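Local coordinates for putative HTH-type transcriptional regulator ybaQ (Escherichia coli, PDB 2EBY), which probably binds DNA as a transcriptional regulator, carrying a helix-turn-helix domain of the Cro/C1 type, at residues N72-A75 with A76-W80; I95-V98 with A99-L102. One frame throughout, in Å; residues are numbered along the deposited sequence.

Interaction 1. Residues N72-A75 with A76-W80; sequences NLQA and AVDLW
Gln-74 and Asp-78, one turn apart on the alpha helix spanning residues 67-83, illustrate how an i to i+4 side-chain bond is laid over the main-chain ladder. Four backbone bonds of the same spacing run beneath it, from the amides of Ala-76, Val-77, Asp-78 and Leu-79 to the carbonyls of Asn-72, Leu-73, Gln-74 and Ala-75. The longest is Val-77 N to Leu-73 O at 3.3 Å.

Followed outward, the Gln-74 chain starts from a CB that points away from the next turn. CG stands anti to the backbone N (chi1 -180°) and passes 3.8 Å from Asp-78 OD2. A bend at chi2, 62°, then turns the amide forward along the helix, with CD 4.2 Å from Asp-78 OD1. At the tip the two polar atoms part company. NE2 donates to Asp-78 OD1 over 3.1 Å, while OE1 accepts from the backbone N of Leu-51, in the segment before helix 53-63, so the amide is held at both ends and its flip state is fixed. Val-77 lies alongside, its CG1 methyl 4.0 Å from Gln-74 NE2.

The carboxylate of Asp-78 is turned obliquely to the amide plane. Its negative charge probably strengthens the pull on the NE2 hydrogen. Around this pair, Pro-11 of helix 11-20 touches Gln-74, and Leu-73 also rests on that helix; Asp-78 packs on Thr-53 of the second subunit. Through Gln-74 OE1 the helix is tied to the segment leading into helix 53-63, and Asp-78 faces the partner chain.

The bond itself is asymmetric: Asp-78 OD1 lies almost in the Gln-74 amide plane, yet NE2 meets that oxygen from above the carboxylate plane, 50° out of it.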
loop_
_atom_site.group_PDB
_atom_site.type_symbol
_atom_site.label_atom_id
_atom_site.label_comp_id
_atom_site.label_asym_id
_atom_site.label_seq_id
_atom_site.Cartn_x
_atom_site.Cartn_y
_atom_site.Cartn_z
ATOM N N ASN A 72 6.702 5.238 -2.909
ATOM C CA ASN A 72 5.988 6.510 -2.986
ATOM C C ASN A 72 5.328 6.688 -4.349
ATOM O O ASN A 72 4.229 7.238 -4.444
ATOM C CB ASN A 72 6.919 7.700 -2.685
ATOM C CG ASN A 72 7.407 7.709 -1.241
ATOM O OD1 ASN A 72 6.720 7.211 -0.340
ATOM N ND2 ASN A 72 8.589 8.280 -1.012
ATOM N N LEU A 73 5.989 6.204 -5.396
ATOM C CA LEU A 73 5.456 6.288 -6.753
ATOM C C LEU A 73 4.186 5.448 -6.868
ATOM O O LEU A 73 3.192 5.887 -7.452
ATOM C CB LEU A 73 6.494 5.797 -7.768
ATOM C CG LEU A 73 7.762 6.655 -7.899
ATOM C CD1 LEU A 73 8.770 5.924 -8.764
ATOM C CD2 LEU A 73 7.436 8.019 -8.497
ATOM N N GLN A 74 4.207 4.245 -6.300
ATOM C CA GLN A 74 3.026 3.393 -6.361
ATOM C C GLN A 74 1.917 4.007 -5.507
ATOM O O GLN A 74 0.737 3.896 -5.836
ATOM C CB GLN A 74 3.340 1.982 -5.857
ATOM C CG GLN A 74 2.146 1.028 -5.896
ATOM C CD GLN A 74 1.634 0.798 -7.307
ATOM O OE1 GLN A 74 2.394 0.424 -8.196
ATOM N NE2 GLN A 74 0.343 1.016 -7.514
ATOM N N ALA A 75 2.297 4.649 -4.406
ATOM C CA ALA A 75 1.322 5.280 -3.524
ATOM C C ALA A 75 0.565 6.346 -4.302
ATOM O O ALA A 75 -0.644 6.459 -4.186
ATOM C CB ALA A 75 2.019 5.915 -2.320
ATOM N N ALA A 76 1.285 7.130 -5.094
ATOM C CA ALA A 76 0.667 8.191 -5.883
ATOM C C ALA A 76 -0.361 7.623 -6.850
ATOM O O ALA A 76 -1.408 8.221 -7.067
ATOM C CB ALA A 76 1.726 8.965 -6.648
ATOM N N VAL A 77 -0.045 6.474 -7.436
ATOM C CA VAL A 77 -0.943 5.815 -8.375
ATOM C C VAL A 77 -2.176 5.312 -7.635
ATOM O O VAL A 77 -3.297 5.441 -8.122
ATOM C CB VAL A 77 -0.252 4.617 -9.070
ATOM C CG1 VAL A 77 -1.274 3.784 -9.826
ATOM C CG2 VAL A 77 0.811 5.118 -10.030
ATOM N N ASP A 78 -1.970 4.738 -6.454
ATOM C CA ASP A 78 -3.088 4.229 -5.670
ATOM C C ASP A 78 -4.061 5.356 -5.333
ATOM O O ASP A 78 -5.275 5.187 -5.421
ATOM C CB ASP A 78 -2.596 3.563 -4.380
ATOM C CG ASP A 78 -1.824 2.269 -4.638
ATOM O OD1 ASP A 78 -2.098 1.587 -5.650
ATOM O OD2 ASP A 78 -0.951 1.923 -3.817
ATOM N N LEU A 79 -3.519 6.506 -4.955
ATOM C CA LEU A 79 -4.341 7.655 -4.616
ATOM C C LEU A 79 -5.112 8.139 -5.834
ATOM O O LEU A 79 -6.294 8.454 -5.734
ATOM C CB LEU A 79 -3.470 8.781 -4.063
ATOM C CG LEU A 79 -3.215 8.669 -2.561
ATOM C CD1 LEU A 79 -1.913 9.354 -2.185
ATOM C CD2 LEU A 79 -4.391 9.283 -1.821
ATOM N N TRP A 80 -4.444 8.192 -6.981
ATOM C CA TRP A 80 -5.086 8.627 -8.209
ATOM C C TRP A 80 -6.267 7.714 -8.544
ATOM O O TRP A 80 -7.350 8.192 -8.870
ATOM C CB TRP A 80 -4.088 8.609 -9.366
ATOM C CG TRP A 80 -4.681 9.054 -10.660
ATOM C CD1 TRP A 80 -4.836 10.337 -11.092
ATOM C CD2 TRP A 80 -5.250 8.214 -11.670
ATOM N NE1 TRP A 80 -5.470 10.352 -12.312
ATOM C CE2 TRP A 80 -5.737 9.063 -12.691
ATOM C CE3 TRP A 80 -5.403 6.827 -11.816
ATOM C CZ2 TRP A 80 -6.366 8.569 -13.842
ATOM C CZ3 TRP A 80 -6.032 6.334 -12.964
ATOM C CH2 TRP A 80 -6.505 7.208 -13.960
#

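Interaction 2. Residues I95-V98 with A99-L102; sequences IETV and AEYL
Thr-97 and Glu-100 form a capping box, the reciprocal exchange by which a helix start is closed, here at the head of helix 98-107. Its hydrogen bonds come first. Thr-97 OG1 accepts from Glu-100 N at 3.2 Å, and Glu-100 OE2 answers by accepting from Thr-97 N, also 3.2 Å, on its anti side and 34° out of the carboxylate plane. A chi1 of 76° sets OG1 between the backbone N and the carbonyl carbon, facing the first turn; a weak bond joins it to OE2. Tyr-101 N to Thr-97 O and Leu-102 N to Val-98 O begin the regular ladder.

Among charges, Glu-96 crosses Glu-100 with the carboxylates 4.7 Å apart, OE2 to OE2. Glu-96 OE2 has its counter-charge in a salt bridge to Arg-104, while OE1 lies at the edge of the Tyr-101 ring, 3.8 Å from CD1. With Glu-96 cut back to an alanine, Arg-104 would probably lose this mate and the ring edge its carboxylate neighbour.

Apolar contact is slight: Val-98 CG2 lies beside Leu-102 CG, 4.1 Å away.

The cap follows the loop after helix 86-94 and opens helix 98-107 against the second subunit, where Tyr-101 OH is hydrogen-bonded to Glu-29 OE2 and its side chain packs on Leu-33, both residues of that subunit's helix 27-34.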
loop_
_atom_site.group_PDB
_atom_site.type_symbol
_atom_site.label_atom_id
_atom_site.label_comp_id
_atom_site.label_asym_id
_atom_site.label_seq_id
_atom_site.Cartn_x
_atom_site.Cartn_y
_atom_site.Cartn_z
ATOM N N ILE A 95 -20.835 8.800 3.264
ATOM C CA ILE A 95 -20.423 8.250 4.560
ATOM C C ILE A 95 -20.652 9.176 5.759
ATOM O O ILE A 95 -20.242 10.338 5.757
ATOM C CB ILE A 95 -18.925 7.857 4.559
ATOM C CG1 ILE A 95 -18.732 6.527 3.831
ATOM C CG2 ILE A 95 -18.405 7.759 5.990
ATOM C CD1 ILE A 95 -17.295 6.053 3.799
ATOM N N GLU A 96 -21.287 8.634 6.791
ATOM C CA GLU A 96 -21.559 9.374 8.018
ATOM C C GLU A 96 -20.371 9.222 8.967
ATOM O O GLU A 96 -19.865 8.116 9.171
ATOM C CB GLU A 96 -22.831 8.837 8.685
ATOM C CG GLU A 96 -23.112 9.400 10.071
ATOM C CD GLU A 96 -24.414 8.872 10.664
ATOM O OE1 GLU A 96 -24.693 7.663 10.532
ATOM O OE2 GLU A 96 -25.156 9.663 11.275
ATOM N N THR A 97 -19.931 10.334 9.548
ATOM C CA THR A 97 -18.799 10.309 10.467
ATOM C C THR A 97 -19.216 9.715 11.811
ATOM O O THR A 97 -20.404 9.622 12.115
ATOM C CB THR A 97 -18.244 11.723 10.696
ATOM O OG1 THR A 97 -19.119 12.443 11.571
ATOM C CG2 THR A 97 -18.149 12.473 9.378
ATOM N N VAL A 98 -18.239 9.308 12.612
ATOM C CA VAL A 98 -18.521 8.723 13.913
ATOM C C VAL A 98 -19.040 9.772 14.900
ATOM O O VAL A 98 -19.792 9.455 15.820
ATOM C CB VAL A 98 -17.260 8.049 14.495
ATOM C CG1 VAL A 98 -16.305 9.093 15.047
ATOM C CG2 VAL A 98 -17.649 7.059 15.554
ATOM N N ALA A 99 -18.631 11.022 14.709
ATOM C CA ALA A 99 -19.074 12.113 15.574
ATOM C C ALA A 99 -20.577 12.312 15.403
ATOM O O ALA A 99 -21.310 12.496 16.376
ATOM C CB ALA A 99 -18.345 13.394 15.216
ATOM N N GLU A 100 -21.018 12.288 14.149
ATOM C CA GLU A 100 -22.423 12.442 13.817
ATOM C C GLU A 100 -23.194 11.241 14.331
ATOM O O GLU A 100 -24.191 11.390 15.047
ATOM C CB GLU A 100 -22.596 12.552 12.306
ATOM C CG GLU A 100 -22.169 13.885 11.734
ATOM C CD GLU A 100 -22.114 13.864 10.226
ATOM O OE1 GLU A 100 -22.197 14.946 9.611
ATOM O OE2 GLU A 100 -21.977 12.761 9.656
ATOM N N TYR A 101 -22.724 10.051 13.970
ATOM C CA TYR A 101 -23.377 8.818 14.389
ATOM C C TYR A 101 -23.572 8.729 15.898
ATOM O O TYR A 101 -24.665 8.420 16.370
ATOM C CB TYR A 101 -22.586 7.593 13.928
ATOM C CG TYR A 101 -23.202 6.298 14.404
ATOM C CD1 TYR A 101 -24.407 5.843 13.866
ATOM C CD2 TYR A 101 -22.628 5.570 15.443
ATOM C CE1 TYR A 101 -25.023 4.689 14.350
ATOM C CE2 TYR A 101 -23.231 4.420 15.934
ATOM C CZ TYR A 101 -24.432 3.988 15.388
ATOM O OH TYR A 101 -25.048 2.859 15.879
ATOM N N LEU A 102 -22.512 8.977 16.657
ATOM C CA LEU A 102 -22.617 8.901 18.108
ATOM C C LEU A 102 -23.638 9.899 18.641
ATOM O O LEU A 102 -24.335 9.614 19.608
ATOM C CB LEU A 102 -21.258 9.149 18.763
ATOM C CG LEU A 102 -20.231 8.037 18.567
ATOM C CD1 LEU A 102 -18.973 8.381 19.342
ATOM C CD2 LEU A 102 -20.801 6.706 19.040
#

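Overall arrangement
Interactions 1 and 2 follow in series along the chain, with helix 86-94 between them, and do not touch: their centres lie 28 Å apart and their nearest atoms about 14 Å. Interaction 1 is central, 5 Å from the centre of the chain, whereas interaction 2 is a surface contact 31 Å from it on the extended C-terminal arm. What they share is the second subunit, which both meet. The arm reaches the partner's helix 27-34, part of its predicted helix-turn-helix motif (27-46), while interaction 1 faces its helix 53-63. Together they show local helix bonds of two kinds, mid-helix and capping, set within a dimer.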